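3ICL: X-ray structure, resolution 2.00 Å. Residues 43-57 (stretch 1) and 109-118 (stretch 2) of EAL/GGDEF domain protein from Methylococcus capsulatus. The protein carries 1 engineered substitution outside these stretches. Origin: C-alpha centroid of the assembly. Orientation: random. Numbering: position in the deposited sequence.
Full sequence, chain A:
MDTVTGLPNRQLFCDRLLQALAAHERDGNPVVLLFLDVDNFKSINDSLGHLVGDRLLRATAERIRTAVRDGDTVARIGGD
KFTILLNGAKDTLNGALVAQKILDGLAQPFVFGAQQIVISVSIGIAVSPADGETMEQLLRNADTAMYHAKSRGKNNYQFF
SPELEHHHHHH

Stretch 1, residues 43-57: SINDSLGHLVGDRLL
Stretch 2 (109-118) PFVFGAQQIV

A two-stranded hairpin lies against two helices joined through Gly49; the contact is mainly apolar packing, and no hydrogen bond crosses it. Strands 110-112 and 115-117 pair through Phe110 N to Ile117 O (2.8 Å) and Phe112 N to Gln115 O (2.9 Å), closed by a type II' turn from Phe112 to Gln115 with Gly113 at 65°/-129°. Gly49 (95°/158°, a backbone that calls for glycine) is the first residue to leave helix 43-48 and N-cap of helix 50-57. Helix 43-48 runs at 165° to strand 115-117 (axes 11.9 Å apart), helix 50-57 at 145° to strand 110-112 (10.0 Å). CA-CA register: Ile44-Ile117 8.3 Å, Leu48-Gln115 9.6 Å, Val52-Phe112 7.5 Å, Leu56-Phe110 7.3 Å.

Alternation sends Phe110, Phe112, Gln115 and Ile117 toward the helices. Phe112 (m, chi2 -64°), the largest bump, fills the hollow of Val52 (t), Arg55 (m, t, p, chi4 -172°) and Leu56, oblique to all three: its CD2 is 3.8 Å from Val52 CG1, its CD1 3.8 Å from Arg55 CZ, its CZ 3.6 Å from Leu56 CA, close against the backbone. Leu56 (t, p) rests CD1 over the face of Phe110 (m, chi2 -86°), 3.6 Å from its CG, and CD2 4.2 Å from Ile117 CG2. Ile117 (m, m) also meets Leu48 (m, t), CD1 to CD1 at 3.4 Å, while Ile44 (m, m) CD1 lies 4.3 Å from Ile117 CG2.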

# COMPACT_ATOMS: atom_id res chain seq x y z
N SER A 43 -8.97 -9.45 -13.09
CA SER A 43 -9.54 -10.74 -13.46
C SER A 43 -10.64 -11.11 -12.47
O SER A 43 -11.68 -11.62 -12.86
CB SER A 43 -8.46 -11.81 -13.49
OG SER A 43 -7.80 -11.89 -12.24
N ILE A 44 -10.40 -10.83 -11.19
CA ILE A 44 -11.39 -11.12 -10.15
C ILE A 44 -12.62 -10.26 -10.37
O ILE A 44 -13.74 -10.76 -10.48
CB ILE A 44 -10.85 -10.80 -8.73
CG1 ILE A 44 -9.57 -11.59 -8.46
CG2 ILE A 44 -11.93 -11.10 -7.69
CD1 ILE A 44 -9.75 -13.07 -8.50
N ASN A 45 -12.40 -8.95 -10.44
CA ASN A 45 -13.50 -8.01 -10.64
C ASN A 45 -14.29 -8.33 -11.90
O ASN A 45 -15.51 -8.19 -11.91
CB ASN A 45 -12.96 -6.58 -10.71
CG ASN A 45 -14.05 -5.54 -10.50
OD1 ASN A 45 -14.72 -5.53 -9.47
ND2 ASN A 45 -14.22 -4.66 -11.48
N ASP A 46 -13.61 -8.76 -12.96
CA ASP A 46 -14.29 -9.09 -14.21
C ASP A 46 -15.12 -10.36 -14.05
O ASP A 46 -16.30 -10.38 -14.39
CB ASP A 46 -13.29 -9.31 -15.35
CG ASP A 46 -12.59 -8.03 -15.76
OD1 ASP A 46 -13.24 -6.97 -15.80
OD2 ASP A 46 -11.38 -8.10 -16.06
N SER A 47 -14.49 -11.40 -13.53
CA SER A 47 -15.15 -12.68 -13.32
C SER A 47 -16.31 -12.65 -12.33
O SER A 47 -17.41 -13.12 -12.64
CB SER A 47 -14.14 -13.73 -12.84
OG SER A 47 -13.15 -13.99 -13.82
N LEU A 48 -16.07 -12.08 -11.16
CA LEU A 48 -17.07 -12.04 -10.10
C LEU A 48 -18.03 -10.85 -10.07
O LEU A 48 -19.05 -10.89 -9.39
CB LEU A 48 -16.38 -12.15 -8.74
CG LEU A 48 -15.36 -13.29 -8.60
CD1 LEU A 48 -14.86 -13.36 -7.16
CD2 LEU A 48 -16.00 -14.61 -9.00
N GLY A 49 -17.73 -9.79 -10.82
CA GLY A 49 -18.61 -8.64 -10.81
C GLY A 49 -18.14 -7.61 -9.81
O GLY A 49 -17.41 -7.93 -8.87
N HIS A 50 -18.56 -6.36 -10.01
CA HIS A 50 -18.16 -5.25 -9.15
C HIS A 50 -18.67 -5.30 -7.71
O HIS A 50 -18.10 -4.67 -6.82
CB HIS A 50 -18.54 -3.92 -9.80
CG HIS A 50 -17.95 -3.72 -11.16
ND1 HIS A 50 -17.97 -2.51 -11.81
CD2 HIS A 50 -17.33 -4.59 -12.00
CE1 HIS A 50 -17.39 -2.63 -12.99
NE2 HIS A 50 -17.00 -3.88 -13.13
N LEU A 51 -19.76 -6.03 -7.47
CA LEU A 51 -20.27 -6.14 -6.11
C LEU A 51 -19.22 -6.84 -5.26
O LEU A 51 -18.85 -6.35 -4.19
CB LEU A 51 -21.58 -6.93 -6.09
CG LEU A 51 -22.81 -6.21 -6.64
CD1 LEU A 51 -24.00 -7.16 -6.69
CD2 LEU A 51 -23.11 -5.01 -5.77
N VAL A 52 -18.73 -7.98 -5.74
CA VAL A 52 -17.71 -8.73 -5.02
C VAL A 52 -16.40 -7.95 -5.05
O VAL A 52 -15.66 -7.92 -4.06
CB VAL A 52 -17.49 -10.13 -5.66
CG1 VAL A 52 -16.28 -10.82 -5.03
CG2 VAL A 52 -18.73 -10.99 -5.47
N GLY A 53 -16.13 -7.33 -6.19
CA GLY A 53 -14.91 -6.55 -6.34
C GLY A 53 -14.79 -5.45 -5.29
O GLY A 53 -13.74 -5.28 -4.69
N ASP A 54 -15.87 -4.70 -5.08
CA ASP A 54 -15.85 -3.63 -4.09
C ASP A 54 -15.67 -4.20 -2.70
O ASP A 54 -14.92 -3.64 -1.89
CB ASP A 54 -17.13 -2.80 -4.15
CG ASP A 54 -17.26 -2.04 -5.45
OD1 ASP A 54 -16.23 -1.84 -6.13
OD2 ASP A 54 -18.39 -1.63 -5.79
N ARG A 55 -16.34 -5.31 -2.42
CA ARG A 55 -16.23 -5.94 -1.11
C ARG A 55 -14.78 -6.36 -0.86
O ARG A 55 -14.26 -6.17 0.24
CB ARG A 55 -17.14 -7.18 -1.03
CG ARG A 55 -18.62 -6.86 -1.05
CD ARG A 55 -19.44 -8.11 -0.81
NE ARG A 55 -19.16 -8.69 0.50
CZ ARG A 55 -19.61 -9.86 0.92
NH1 ARG A 55 -20.37 -10.60 0.12
NH2 ARG A 55 -19.30 -10.30 2.13
N LEU A 56 -14.14 -6.91 -1.89
CA LEU A 56 -12.75 -7.33 -1.78
C LEU A 56 -11.84 -6.15 -1.48
O LEU A 56 -10.97 -6.23 -0.61
CB LEU A 56 -12.31 -8.02 -3.08
CG LEU A 56 -10.84 -8.46 -3.21
CD1 LEU A 56 -10.43 -9.34 -2.03
CD2 LEU A 56 -10.67 -9.21 -4.52
N LEU A 57 -12.04 -5.05 -2.19
CA LEU A 57 -11.23 -3.85 -2.00
C LEU A 57 -11.35 -3.31 -0.58
O LEU A 57 -10.37 -2.84 0.00
CB LEU A 57 -11.65 -2.76 -2.99
CG LEU A 57 -11.28 -2.98 -4.46
CD1 LEU A 57 -11.87 -1.85 -5.31
CD2 LEU A 57 -9.77 -3.04 -4.62
N PRO A 109 -6.94 -16.13 2.72
CA PRO A 109 -8.06 -16.08 1.78
C PRO A 109 -9.15 -15.07 2.15
O PRO A 109 -9.29 -14.68 3.30
CB PRO A 109 -8.59 -17.51 1.80
CG PRO A 109 -7.36 -18.33 2.13
CD PRO A 109 -6.73 -17.50 3.22
N PHE A 110 -9.89 -14.63 1.13
CA PHE A 110 -11.00 -13.71 1.30
C PHE A 110 -12.20 -14.57 0.91
O PHE A 110 -12.37 -14.90 -0.26
CB PHE A 110 -10.88 -12.53 0.34
CG PHE A 110 -9.81 -11.54 0.72
CD1 PHE A 110 -10.08 -10.51 1.62
CD2 PHE A 110 -8.53 -11.64 0.18
CE1 PHE A 110 -9.09 -9.59 1.97
CE2 PHE A 110 -7.53 -10.72 0.52
CZ PHE A 110 -7.82 -9.70 1.42
N VAL A 111 -13.02 -14.94 1.88
CA VAL A 111 -14.16 -15.79 1.56
C VAL A 111 -15.46 -15.03 1.35
O VAL A 111 -15.96 -14.37 2.26
CB VAL A 111 -14.37 -16.87 2.65
CG1 VAL A 111 -15.43 -17.86 2.20
CG2 VAL A 111 -13.05 -17.59 2.92
N PHE A 112 -15.99 -15.12 0.14
CA PHE A 112 -17.25 -14.47 -0.21
C PHE A 112 -18.21 -15.60 -0.53
O PHE A 112 -18.12 -16.24 -1.58
CB PHE A 112 -17.04 -13.56 -1.43
CG PHE A 112 -16.07 -12.43 -1.18
CD1 PHE A 112 -16.36 -11.45 -0.24
CD2 PHE A 112 -14.86 -12.37 -1.86
CE1 PHE A 112 -15.46 -10.42 0.02
CE2 PHE A 112 -13.96 -11.34 -1.61
CZ PHE A 112 -14.26 -10.36 -0.66
N GLY A 113 -19.13 -15.86 0.40
CA GLY A 113 -20.06 -16.95 0.21
C GLY A 113 -19.24 -18.23 0.22
O GLY A 113 -18.44 -18.44 1.13
N ALA A 114 -19.42 -19.07 -0.78
CA ALA A 114 -18.66 -20.31 -0.88
C ALA A 114 -17.48 -20.12 -1.83
O ALA A 114 -16.82 -21.08 -2.22
CB ALA A 114 -19.56 -21.44 -1.38
N GLN A 115 -17.22 -18.87 -2.21
CA GLN A 115 -16.14 -18.57 -3.13
C GLN A 115 -14.88 -18.08 -2.42
O GLN A 115 -14.86 -17.01 -1.82
CB GLN A 115 -16.60 -17.53 -4.15
CG GLN A 115 -15.64 -17.32 -5.32
CD GLN A 115 -15.20 -18.63 -5.95
OE1 GLN A 115 -14.29 -19.29 -5.45
NE2 GLN A 115 -15.85 -19.01 -7.04
N GLN A 116 -13.83 -18.89 -2.51
CA GLN A 116 -12.54 -18.57 -1.90
C GLN A 116 -11.78 -17.67 -2.86
O GLN A 116 -11.69 -17.97 -4.05
CB GLN A 116 -11.72 -19.85 -1.68
CG GLN A 116 -12.36 -20.86 -0.75
CD GLN A 116 -12.13 -20.53 0.71
OE1 GLN A 116 -10.99 -20.55 1.19
NE2 GLN A 116 -13.20 -20.22 1.43
N ILE A 117 -11.25 -16.56 -2.36
CA ILE A 117 -10.48 -15.66 -3.21
C ILE A 117 -9.09 -15.41 -2.62
O ILE A 117 -8.94 -15.08 -1.44
CB ILE A 117 -11.17 -14.29 -3.39
CG1 ILE A 117 -12.54 -14.46 -4.06
CG2 ILE A 117 -10.30 -13.38 -4.25
CD1 ILE A 117 -12.47 -15.10 -5.43
N VAL A 118 -8.08 -15.61 -3.46
CA VAL A 118 -6.70 -15.39 -3.06
C VAL A 118 -6.14 -14.33 -3.99
O VAL A 118 -6.08 -14.52 -5.20
CB VAL A 118 -5.87 -16.69 -3.17
CG1 VAL A 118 -6.01 -17.29 -4.56
CG2 VAL A 118 -4.41 -16.40 -2.86